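Local coordinates for nodulation protein S (Bradyrhizobium sp., PDB 3OFK) that is an S-adenosylmethionine-dependent N-methyltransferase that probably works in the synthesis of Nod factors, the lipochitooligosaccharide signals of root nodulation, at residues Q15-E20 with D80-A85; G87-R92 with I99-T104; G55-C60 with A64-L69. One frame throughout, in Å; residues are numbered along the deposited sequence.

Contact 1: residues Q15-E20 with D80-A85; sequences QSLERE and DVMPRA. With SAH (S-adenosyl-L-homocysteine), chain E.
Leu-17 of helix 13-21 lies against Val-81 and Met-82, and no hydrogen bond joins the two segments; the contact is apolar and the bound S-adenosyl-L-homocysteine completes it. At its inner end the Leu-17 branch CD2 meets Val-81 CG1 at 3.6 Å, the two side chains crossing at about a right angle. Nearer the helix backbone, Leu-17 CB rests on Met-82 CG at 3.7 Å. The Met-82 chain is bent at both of its later torsions (chi2 -56°, chi3 -72°), which carries its SD past Leu-17 and sets Met-82 CE 3.8 Å from Glu-18 N. The carboxylate of Glu-18 leads away from this junction. Tyr-14 and Leu-21 of the same helix also touch Met-82.

The apolar pair has a second surface, turned to the ligand. Val-81 CG1 sits over the purine, 3.7 Å from SAH C4, and Leu-17 CD2 stands above the imidazole rim on the same side of the ring plane, 3.5 Å from SAH C8.

Polar contacts belong to Asp-80. Its OD1 accepts a hydrogen bond from SAH O2' at 2.7 Å and its OD2 accepts one from SAH O3', so each carboxylate oxygen takes one ribose hydroxyl. The rotation of this group is further fixed from the protein side: Met-82 N donates to the anti lone pair of Asp-80 OD1 at 2.8 Å, with an N-H...O angle of 164°. This bond closes an Asx turn just ahead of helix 83-92, for which Met-82 is the N-cap. An acidic residue at the C-terminal side of the second strand, gripping both ribose hydroxyls beside an apolar wall for adenine, is the nucleoside site of the Rossmann-like methyltransferases.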
loop_
_atom_site.group_PDB
_atom_site.type_symbol
_atom_site.label_atom_id
_atom_site.label_comp_id
_atom_site.label_asym_id
_atom_site.label_seq_id
_atom_site.Cartn_x
_atom_site.Cartn_y
_atom_site.Cartn_z
ATOM N N GLN A 15 14.426 8.644 -7.000
ATOM C CA GLN A 15 15.577 7.793 -7.315
ATOM C C GLN A 15 15.592 6.512 -6.470
ATOM O O GLN A 15 16.019 5.452 -6.930
ATOM C CB GLN A 15 16.873 8.565 -7.115
ATOM C CG GLN A 15 17.054 9.761 -8.055
ATOM C CD GLN A 15 18.328 10.529 -7.750
ATOM O OE1 GLN A 15 18.979 10.276 -6.744
ATOM N NE2 GLN A 15 18.687 11.467 -8.621
ATOM N N SER A 16 15.107 6.626 -5.238
ATOM C CA SER A 16 14.979 5.501 -4.344
ATOM C C SER A 16 14.049 4.452 -4.950
ATOM O O SER A 16 14.386 3.260 -5.026
ATOM C CB SER A 16 14.437 5.984 -2.993
ATOM O OG SER A 16 14.210 4.896 -2.124
ATOM N N LEU A 17 12.873 4.918 -5.369
ATOM C CA LEU A 17 11.876 4.096 -6.029
ATOM C C LEU A 17 12.431 3.443 -7.316
ATOM O O LEU A 17 12.318 2.220 -7.495
ATOM C CB LEU A 17 10.654 4.974 -6.336
ATOM C CG LEU A 17 9.476 4.948 -5.357
ATOM C CD1 LEU A 17 9.847 4.627 -3.929
ATOM C CD2 LEU A 17 8.582 6.195 -5.420
ATOM N N GLU A 18 13.012 4.272 -8.181
ATOM C CA GLU A 18 13.573 3.871 -9.486
ATOM C C GLU A 18 14.660 2.793 -9.310
ATOM O O GLU A 18 14.803 1.859 -10.100
ATOM C CB GLU A 18 14.163 5.122 -10.171
ATOM C CG GLU A 18 14.943 4.898 -11.466
ATOM C CD GLU A 18 15.692 6.160 -11.946
ATOM O OE1 GLU A 18 16.432 6.793 -11.144
ATOM O OE2 GLU A 18 15.544 6.513 -13.137
ATOM N N ARG A 19 15.413 2.932 -8.245
ATOM C CA ARG A 19 16.459 1.959 -7.946
ATOM C C ARG A 19 15.878 0.610 -7.526
ATOM O O ARG A 19 16.315 -0.435 -8.029
ATOM C CB ARG A 19 17.372 2.502 -6.872
ATOM C CG ARG A 19 18.311 3.581 -7.403
ATOM C CD ARG A 19 19.536 2.993 -8.112
ATOM N NE ARG A 19 20.703 3.886 -8.008
ATOM C CZ ARG A 19 21.532 3.955 -6.960
ATOM N NH1 ARG A 19 21.357 3.182 -5.889
ATOM N NH2 ARG A 19 22.556 4.810 -6.980
ATOM N N GLU A 20 14.903 0.624 -6.621
ATOM C CA GLU A 20 14.272 -0.633 -6.181
ATOM C C GLU A 20 13.540 -1.310 -7.323
ATOM O O GLU A 20 13.546 -2.538 -7.424
ATOM C CB GLU A 20 13.291 -0.432 -5.019
ATOM C CG GLU A 20 13.883 -0.510 -3.646
ATOM C CD GLU A 20 14.410 -1.879 -3.241
ATOM O OE1 GLU A 20 14.142 -2.914 -3.901
ATOM O OE2 GLU A 20 15.120 -1.912 -2.226
ATOM N N ASP A 80 0.309 4.110 -9.198
ATOM C CA ASP A 80 1.664 4.155 -8.761
ATOM C C ASP A 80 2.333 5.390 -9.354
ATOM O O ASP A 80 2.135 5.749 -10.517
ATOM C CB ASP A 80 2.413 2.907 -9.193
ATOM C CG ASP A 80 3.639 2.673 -8.337
ATOM O OD1 ASP A 80 4.621 3.487 -8.411
ATOM O OD2 ASP A 80 3.564 1.740 -7.511
ATOM N N VAL A 81 3.124 6.049 -8.534
ATOM C CA VAL A 81 3.803 7.252 -8.942
ATOM C C VAL A 81 4.898 6.957 -9.971
ATOM O O VAL A 81 5.311 7.840 -10.711
ATOM C CB VAL A 81 4.411 7.941 -7.724
ATOM C CG1 VAL A 81 5.690 7.219 -7.280
ATOM C CG2 VAL A 81 4.684 9.381 -8.039
ATOM N N MET A 82 5.347 5.703 -10.037
ATOM C CA MET A 82 6.409 5.294 -10.946
ATOM C C MET A 82 5.928 4.545 -12.185
ATOM O O MET A 82 5.491 3.397 -12.075
ATOM C CB MET A 82 7.401 4.399 -10.203
ATOM C CG MET A 82 8.041 5.064 -8.955
ATOM S SD MET A 82 8.865 6.623 -9.314
ATOM C CE MET A 82 10.304 6.049 -10.193
ATOM N N PRO A 83 6.052 5.160 -13.379
ATOM C CA PRO A 83 5.746 4.349 -14.569
ATOM C C PRO A 83 6.391 2.955 -14.632
ATOM O O PRO A 83 5.734 2.020 -15.082
ATOM C CB PRO A 83 6.230 5.223 -15.722
ATOM C CG PRO A 83 6.108 6.631 -15.190
ATOM C CD PRO A 83 6.459 6.534 -13.736
ATOM N N ARG A 84 7.662 2.804 -14.215
ATOM C CA ARG A 84 8.307 1.478 -14.186
ATOM C C ARG A 84 7.524 0.455 -13.330
ATOM O O ARG A 84 7.507 -0.736 -13.680
ATOM C CB ARG A 84 9.792 1.571 -13.759
ATOM C CG ARG A 84 10.570 0.223 -13.714
ATOM C CD ARG A 84 11.104 -0.228 -15.058
ATOM N NE ARG A 84 10.471 -1.440 -15.612
ATOM C CZ ARG A 84 9.705 -1.506 -16.715
ATOM N NH1 ARG A 84 9.392 -0.425 -17.446
ATOM N NH2 ARG A 84 9.231 -2.687 -17.100
ATOM N N ALA A 85 6.820 0.907 -12.271
ATOM C CA ALA A 85 6.013 0.006 -11.441
ATOM C C ALA A 85 4.783 -0.507 -12.229
ATOM O O ALA A 85 4.507 -1.710 -12.260
ATOM C CB ALA A 85 5.583 0.679 -10.146
HETATM N N SAH E . 1.746 -2.061 -1.808
HETATM C CA SAH E . 2.747 -3.023 -2.258
HETATM C CB SAH E . 3.978 -2.285 -2.777
HETATM C CG SAH E . 4.825 -1.478 -1.805
HETATM S SD SAH E . 6.385 -0.830 -2.501
HETATM C C SAH E . 3.153 -4.048 -1.187
HETATM O O SAH E . 2.860 -3.882 -0.001
HETATM O OXT SAH E . 3.782 -5.058 -1.498
HETATM C "C5'" SAH E . 5.813 0.895 -2.653
HETATM C "C4'" SAH E . 5.175 1.326 -3.959
HETATM O "O4'" SAH E . 4.581 2.609 -3.767
HETATM C "C3'" SAH E . 6.155 1.455 -5.124
HETATM O "O3'" SAH E . 5.581 0.878 -6.305
HETATM C "C2'" SAH E . 6.321 2.977 -5.262
HETATM O "O2'" SAH E . 6.634 3.366 -6.577
HETATM C "C1'" SAH E . 4.953 3.445 -4.849
HETATM N N9 SAH E . 4.795 4.853 -4.418
HETATM C C8 SAH E . 5.650 5.592 -3.640
HETATM N N7 SAH E . 5.097 6.809 -3.448
HETATM C C5 SAH E . 3.910 6.862 -4.078
HETATM C C6 SAH E . 2.960 7.883 -4.122
HETATM N N6 SAH E . 3.248 9.080 -3.539
HETATM N N1 SAH E . 1.812 7.662 -4.842
HETATM C C2 SAH E . 1.598 6.430 -5.450
HETATM N N3 SAH E . 2.546 5.415 -5.364
HETATM C C4 SAH E . 3.686 5.624 -4.667
#

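Contact 2: residues G87-R92 with I99-T104; sequences GRACQR and ISWAAT
Trp-101 alone carries the strand's side of the contact with Ala-89 and Cys-90. At the start of the strand, Ile-99 CG2 lies 3.3 Å above the plane of the Trp-101 indole on one face, toward the rim. Ser-100 pairs through its backbone with Leu-76 and Val-78. At Trp-101 itself CG is anti to the carbonyl carbon (chi1 -44°), which sends the indole out to helix 83-92. Cys-90 CB lies on the face opposite Ile-99, 3.2 Å above the plane, and Cys-90 CA approaches Trp-101 CZ2 to 3.4 Å. The sulfur takes a more distant, oblique position: Cys-90 SG is 5.2 Å from the centroid of the five-membered ring. Farther along the six-membered ring, Ala-89 CB comes in obliquely to Trp-101 CZ3 at 3.4 Å. An alanine in place of the tryptophan is likely to open a gap between Ile-99 CG2 and Cys-90 CB and to leave the sulfur without its aromatic partner. Ala-102 pairs with Val-78, and Ala-103, the centre of an inverse gamma turn, touches Pro-83 at the head of the helix. Strand 99-103 is an outer strand of the sheet within this chain, parallel to strand 73-80, with helix 83-92 as the crossover of their beta-alpha-beta unit.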
loop_
_atom_site.group_PDB
_atom_site.type_symbol
_atom_site.label_atom_id
_atom_site.label_comp_id
_atom_site.label_asym_id
_atom_site.label_seq_id
_atom_site.Cartn_x
_atom_site.Cartn_y
_atom_site.Cartn_z
ATOM N N GLY A 87 4.590 -0.714 -15.460
ATOM C CA GLY A 87 5.062 -1.565 -16.536
ATOM C C GLY A 87 5.327 -3.002 -16.096
ATOM O O GLY A 87 4.891 -3.963 -16.754
ATOM N N ARG A 88 6.079 -3.138 -15.008
ATOM C CA ARG A 88 6.400 -4.469 -14.429
ATOM C C ARG A 88 5.146 -5.223 -13.927
ATOM O O ARG A 88 4.982 -6.432 -14.207
ATOM C CB ARG A 88 7.443 -4.299 -13.327
ATOM C CG ARG A 88 8.829 -3.941 -13.861
ATOM C CD ARG A 88 9.888 -4.075 -12.798
ATOM N NE ARG A 88 10.134 -5.489 -12.475
ATOM C CZ ARG A 88 11.183 -5.945 -11.800
ATOM N NH1 ARG A 88 12.150 -5.116 -11.382
ATOM N NH2 ARG A 88 11.290 -7.258 -11.588
ATOM N N ALA A 89 4.249 -4.507 -13.234
ATOM C CA ALA A 89 3.096 -5.115 -12.607
ATOM C C ALA A 89 2.097 -5.565 -13.661
ATOM O O ALA A 89 1.569 -6.685 -13.557
ATOM C CB ALA A 89 2.433 -4.169 -11.582
ATOM N N CYS A 90 1.854 -4.759 -14.703
ATOM C CA CYS A 90 0.841 -5.149 -15.676
ATOM C C CYS A 90 1.321 -6.296 -16.539
ATOM O O CYS A 90 0.490 -7.008 -17.130
ATOM C CB CYS A 90 0.324 -3.983 -16.516
ATOM S SG CYS A 90 1.346 -3.473 -17.907
ATOM N N GLN A 91 2.636 -6.489 -16.625
ATOM C CA GLN A 91 3.154 -7.703 -17.266
ATOM C C GLN A 91 2.888 -8.922 -16.389
ATOM O O GLN A 91 2.469 -9.975 -16.850
ATOM C CB GLN A 91 4.649 -7.558 -17.634
ATOM C CG GLN A 91 5.284 -8.824 -18.202
ATOM C CD GLN A 91 5.010 -9.060 -19.694
ATOM O OE1 GLN A 91 5.270 -8.202 -20.552
ATOM N NE2 GLN A 91 4.520 -10.251 -20.009
ATOM N N ARG A 92 3.097 -8.762 -15.097
ATOM C CA ARG A 92 2.788 -9.800 -14.139
ATOM C C ARG A 92 1.312 -10.230 -14.153
ATOM O O ARG A 92 1.012 -11.444 -14.106
ATOM C CB ARG A 92 3.237 -9.329 -12.772
ATOM C CG ARG A 92 2.979 -10.246 -11.655
ATOM C CD ARG A 92 4.179 -10.254 -10.765
ATOM N NE ARG A 92 3.996 -11.175 -9.667
ATOM C CZ ARG A 92 4.944 -11.448 -8.780
ATOM N NH1 ARG A 92 6.139 -10.877 -8.890
ATOM N NH2 ARG A 92 4.688 -12.294 -7.791
ATOM N N ILE A 99 -8.282 -5.060 -15.047
ATOM C CA ILE A 99 -7.390 -4.169 -14.273
ATOM C C ILE A 99 -7.131 -2.855 -15.063
ATOM O O ILE A 99 -6.902 -2.913 -16.280
ATOM C CB ILE A 99 -6.032 -4.832 -13.927
ATOM C CG1 ILE A 99 -6.229 -6.236 -13.333
ATOM C CG2 ILE A 99 -5.192 -3.911 -12.994
ATOM C CD1 ILE A 99 -4.924 -6.904 -12.799
ATOM N N SER A 100 -7.222 -1.703 -14.363
ATOM C CA SER A 100 -6.915 -0.357 -14.893
ATOM C C SER A 100 -5.684 0.153 -14.175
ATOM O O SER A 100 -5.540 -0.140 -12.983
ATOM C CB SER A 100 -8.044 0.607 -14.504
ATOM O OG SER A 100 -9.037 0.556 -15.473
ATOM N N TRP A 101 -4.860 0.965 -14.843
ATOM C CA TRP A 101 -3.677 1.535 -14.222
ATOM C C TRP A 101 -3.555 3.027 -14.453
ATOM O O TRP A 101 -4.002 3.588 -15.478
ATOM C CB TRP A 101 -2.396 0.848 -14.722
ATOM C CG TRP A 101 -2.469 -0.647 -14.802
ATOM C CD1 TRP A 101 -3.112 -1.396 -15.755
ATOM C CD2 TRP A 101 -1.828 -1.579 -13.926
ATOM N NE1 TRP A 101 -2.925 -2.728 -15.506
ATOM C CE2 TRP A 101 -2.133 -2.868 -14.396
ATOM C CE3 TRP A 101 -1.030 -1.443 -12.776
ATOM C CZ2 TRP A 101 -1.669 -4.034 -13.753
ATOM C CZ3 TRP A 101 -0.568 -2.587 -12.156
ATOM C CH2 TRP A 101 -0.904 -3.862 -12.638
ATOM N N ALA A 102 -2.886 3.679 -13.515
ATOM C CA ALA A 102 -2.531 5.093 -13.682
ATOM C C ALA A 102 -1.182 5.392 -13.022
ATOM O O ALA A 102 -0.962 5.006 -11.898
ATOM C CB ALA A 102 -3.652 5.979 -13.143
ATOM N N ALA A 103 -0.271 6.050 -13.756
ATOM C CA ALA A 103 0.997 6.457 -13.215
ATOM C C ALA A 103 0.746 7.834 -12.630
ATOM O O ALA A 103 0.785 8.843 -13.334
ATOM C CB ALA A 103 2.111 6.491 -14.313
ATOM N N THR A 104 0.364 7.859 -11.362
ATOM C CA THR A 104 0.087 9.120 -10.673
ATOM C C THR A 104 0.425 8.951 -9.215
ATOM O O THR A 104 0.338 7.867 -8.647
ATOM C CB THR A 104 -1.418 9.538 -10.757
ATOM O OG1 THR A 104 -1.902 9.335 -12.081
ATOM C CG2 THR A 104 -1.609 11.004 -10.417
#

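Contact 3: residues G55-C60 with A64-L69; sequences GLEIGC and AFTEKL. With SAH (S-adenosyl-L-homocysteine), chain E.
Glu-57 and Thr-66 make the polar core of the first beta-alpha unit of this Rossmann-like fold, where the strand runs into the glycine-containing cofactor loop and helix 64-69 returns nearly antiparallel, at 168°. The tight part centres on one bond: Thr-66 OG1 donates to Glu-57 OE1 at 2.6 Å, on the syn lone pair, with the side chains crossing at about a right angle. An extended Glu-57, CG anti to the backbone N (chi1 -174°), spans from strand to helix to make it. Cys-60 CB packs 3.6 Å from Thr-66 OG1. A single bound water ties loop to helix here, donating to Glu-57 OE2 at 2.9 Å and Cys-60 O at 2.7 Å while accepting from Thr-66 N at 3.2 Å.

All touching residues are buried, yet the Leu-69 end is looser: Leu-69 CD2 comes only to 4.4 Å from Glu-57 CB. The axes of strand 55-58 and helix 64-69 approach to 10.2 Å, ordinary helix-on-strand spacing. At the backbone angles of Gly-59 a CB would press on the preceding carbonyl O and also run into SAH O4'; its own carbonyl O accepts from the amino N of S-adenosyl-L-homocysteine at 2.7 Å.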
loop_
_atom_site.group_PDB
_atom_site.type_symbol
_atom_site.label_atom_id
_atom_site.label_comp_id
_atom_site.label_asym_id
_atom_site.label_seq_id
_atom_site.Cartn_x
_atom_site.Cartn_y
_atom_site.Cartn_z
ATOM N N GLY A 55 -12.039 -2.498 -6.691
ATOM C CA GLY A 55 -10.920 -2.362 -5.765
ATOM C C GLY A 55 -9.887 -1.342 -6.258
ATOM O O GLY A 55 -9.758 -1.128 -7.470
ATOM N N LEU A 56 -9.172 -0.720 -5.313
ATOM C CA LEU A 56 -8.040 0.193 -5.629
ATOM C C LEU A 56 -6.762 -0.249 -4.901
ATOM O O LEU A 56 -6.736 -0.422 -3.669
ATOM C CB LEU A 56 -8.369 1.642 -5.269
ATOM C CG LEU A 56 -7.261 2.710 -5.485
ATOM C CD1 LEU A 56 -6.958 2.927 -6.966
ATOM C CD2 LEU A 56 -7.601 4.045 -4.814
ATOM N N GLU A 57 -5.677 -0.403 -5.631
ATOM C CA GLU A 57 -4.405 -0.689 -4.991
ATOM C C GLU A 57 -3.531 0.522 -5.216
ATOM O O GLU A 57 -3.417 0.987 -6.381
ATOM C CB GLU A 57 -3.735 -1.931 -5.568
ATOM C CG GLU A 57 -2.445 -2.299 -4.771
ATOM C CD GLU A 57 -1.470 -3.228 -5.476
ATOM O OE1 GLU A 57 -1.541 -3.402 -6.708
ATOM O OE2 GLU A 57 -0.626 -3.838 -4.777
ATOM N N ILE A 58 -2.971 1.055 -4.117
ATOM C CA ILE A 58 -2.097 2.262 -4.150
ATOM C C ILE A 58 -0.661 1.853 -3.886
ATOM O O ILE A 58 -0.316 1.545 -2.732
ATOM C CB ILE A 58 -2.508 3.305 -3.113
ATOM C CG1 ILE A 58 -3.874 3.850 -3.473
ATOM C CG2 ILE A 58 -1.465 4.486 -3.046
ATOM C CD1 ILE A 58 -4.595 4.563 -2.311
ATOM N N GLY A 59 0.168 1.894 -4.937
ATOM C CA GLY A 59 1.570 1.425 -4.850
ATOM C C GLY A 59 1.695 -0.081 -5.104
ATOM O O GLY A 59 1.357 -0.883 -4.246
ATOM N N CYS A 60 2.186 -0.470 -6.272
ATOM C CA CYS A 60 2.138 -1.871 -6.698
ATOM C C CYS A 60 3.487 -2.549 -6.849
ATOM O O CYS A 60 3.528 -3.770 -7.104
ATOM C CB CYS A 60 1.409 -1.990 -8.054
ATOM S SG CYS A 60 2.089 -1.014 -9.447
ATOM N N ALA A 64 3.515 -8.074 -7.201
ATOM C CA ALA A 64 3.396 -9.288 -6.363
ATOM C C ALA A 64 2.050 -9.347 -5.641
ATOM O O ALA A 64 1.402 -10.411 -5.643
ATOM C CB ALA A 64 4.548 -9.439 -5.389
ATOM N N PHE A 65 1.612 -8.234 -5.045
ATOM C CA PHE A 65 0.322 -8.208 -4.362
ATOM C C PHE A 65 -0.847 -8.027 -5.327
ATOM O O PHE A 65 -1.892 -8.647 -5.135
ATOM C CB PHE A 65 0.255 -7.182 -3.215
ATOM C CG PHE A 65 -0.970 -7.360 -2.360
ATOM C CD1 PHE A 65 -0.994 -8.337 -1.371
ATOM C CD2 PHE A 65 -2.106 -6.626 -2.592
ATOM C CE1 PHE A 65 -2.134 -8.561 -0.606
ATOM C CE2 PHE A 65 -3.241 -6.816 -1.832
ATOM C CZ PHE A 65 -3.245 -7.821 -0.819
ATOM N N THR A 66 -0.663 -7.220 -6.373
ATOM C CA THR A 66 -1.660 -7.023 -7.408
ATOM C C THR A 66 -2.139 -8.395 -7.918
ATOM O O THR A 66 -3.349 -8.641 -8.014
ATOM C CB THR A 66 -1.088 -6.218 -8.588
ATOM O OG1 THR A 66 -0.216 -5.196 -8.110
ATOM C CG2 THR A 66 -2.212 -5.610 -9.453
ATOM N N GLU A 67 -1.172 -9.280 -8.163
ATOM C CA GLU A 67 -1.403 -10.633 -8.679
ATOM C C GLU A 67 -2.246 -11.505 -7.753
ATOM O O GLU A 67 -2.989 -12.376 -8.216
ATOM C CB GLU A 67 -0.045 -11.307 -8.931
ATOM C CG GLU A 67 -0.146 -12.767 -9.365
ATOM C CD GLU A 67 1.077 -13.277 -10.091
ATOM O OE1 GLU A 67 2.203 -13.065 -9.562
ATOM O OE2 GLU A 67 0.892 -13.868 -11.201
ATOM N N LYS A 68 -2.090 -11.281 -6.452
ATOM C CA LYS A 68 -2.834 -12.013 -5.426
ATOM C C LYS A 68 -4.227 -11.423 -5.238
ATOM O O LYS A 68 -5.188 -12.129 -5.005
ATOM C CB LYS A 68 -2.037 -11.966 -4.119
ATOM C CG LYS A 68 -0.686 -12.697 -4.221
ATOM C CD LYS A 68 0.201 -12.506 -2.992
ATOM C CE LYS A 68 1.635 -12.882 -3.327
ATOM N NZ LYS A 68 2.589 -12.556 -2.246
ATOM N N LEU A 69 -4.336 -10.117 -5.409
ATOM C CA LEU A 69 -5.593 -9.399 -5.240
ATOM C C LEU A 69 -6.533 -9.497 -6.437
ATOM O O LEU A 69 -7.750 -9.622 -6.249
ATOM C CB LEU A 69 -5.289 -7.929 -4.955
ATOM C CG LEU A 69 -6.431 -7.035 -4.451
ATOM C CD1 LEU A 69 -6.934 -7.502 -3.075
ATOM C CD2 LEU A 69 -5.937 -5.572 -4.411
HETATM N N SAH E . 1.746 -2.061 -1.808
HETATM C CA SAH E . 2.747 -3.023 -2.258
HETATM C CB SAH E . 3.978 -2.285 -2.777
HETATM C CG SAH E . 4.825 -1.478 -1.805
HETATM S SD SAH E . 6.385 -0.830 -2.501
HETATM C C SAH E . 3.153 -4.048 -1.187
HETATM O O SAH E . 2.860 -3.882 -0.001
HETATM O OXT SAH E . 3.782 -5.058 -1.498
HETATM C "C5'" SAH E . 5.813 0.895 -2.653
HETATM C "C4'" SAH E . 5.175 1.326 -3.959
HETATM O "O4'" SAH E . 4.581 2.609 -3.767
HETATM C "C3'" SAH E . 6.155 1.455 -5.124
HETATM O "O3'" SAH E . 5.581 0.878 -6.305
HETATM C "C2'" SAH E . 6.321 2.977 -5.262
HETATM O "O2'" SAH E . 6.634 3.366 -6.577
HETATM C "C1'" SAH E . 4.953 3.445 -4.849
HETATM N N9 SAH E . 4.795 4.853 -4.418
HETATM C C8 SAH E . 5.650 5.592 -3.640
HETATM N N7 SAH E . 5.097 6.809 -3.448
HETATM C C5 SAH E . 3.910 6.862 -4.078
HETATM C C6 SAH E . 2.960 7.883 -4.122
HETATM N N6 SAH E . 3.248 9.080 -3.539
HETATM N N1 SAH E . 1.812 7.662 -4.842
HETATM C C2 SAH E . 1.598 6.430 -5.450
HETATM N N3 SAH E . 2.546 5.415 -5.364
HETATM C C4 SAH E . 3.686 5.624 -4.667
HETATM O O HOH W 1 1.703 -5.228 -5.654
#

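How the contacts relate
Contacts 1 and 3 both touch S-adenosyl-L-homocysteine, contact 1 at the nucleoside and contact 3 chiefly at the amino group, and they meet where Asp-80 OD2 lies 2.9 Å from Cys-60 N, a probable hydrogen bond. Contact 2 reaches the ligand through Thr-104, while its packed part is farther off, the Ala-89 side chain about 8 Å from SAH. Contact 2 also adjoins contact 1, Asp-80 N being 3.1 Å from Ala-102 O, probably hydrogen-bonded. Helix 83-92 serves contacts 1 and 2. Contacts 2 and 3 reach the same sheet, their centres about 10 Å apart; the Arg-92 NE to Glu-67 OE1 salt bridge (2.6 Å) and Trp-101 CH2 against Thr-66 CG2 (3.9 Å) join them.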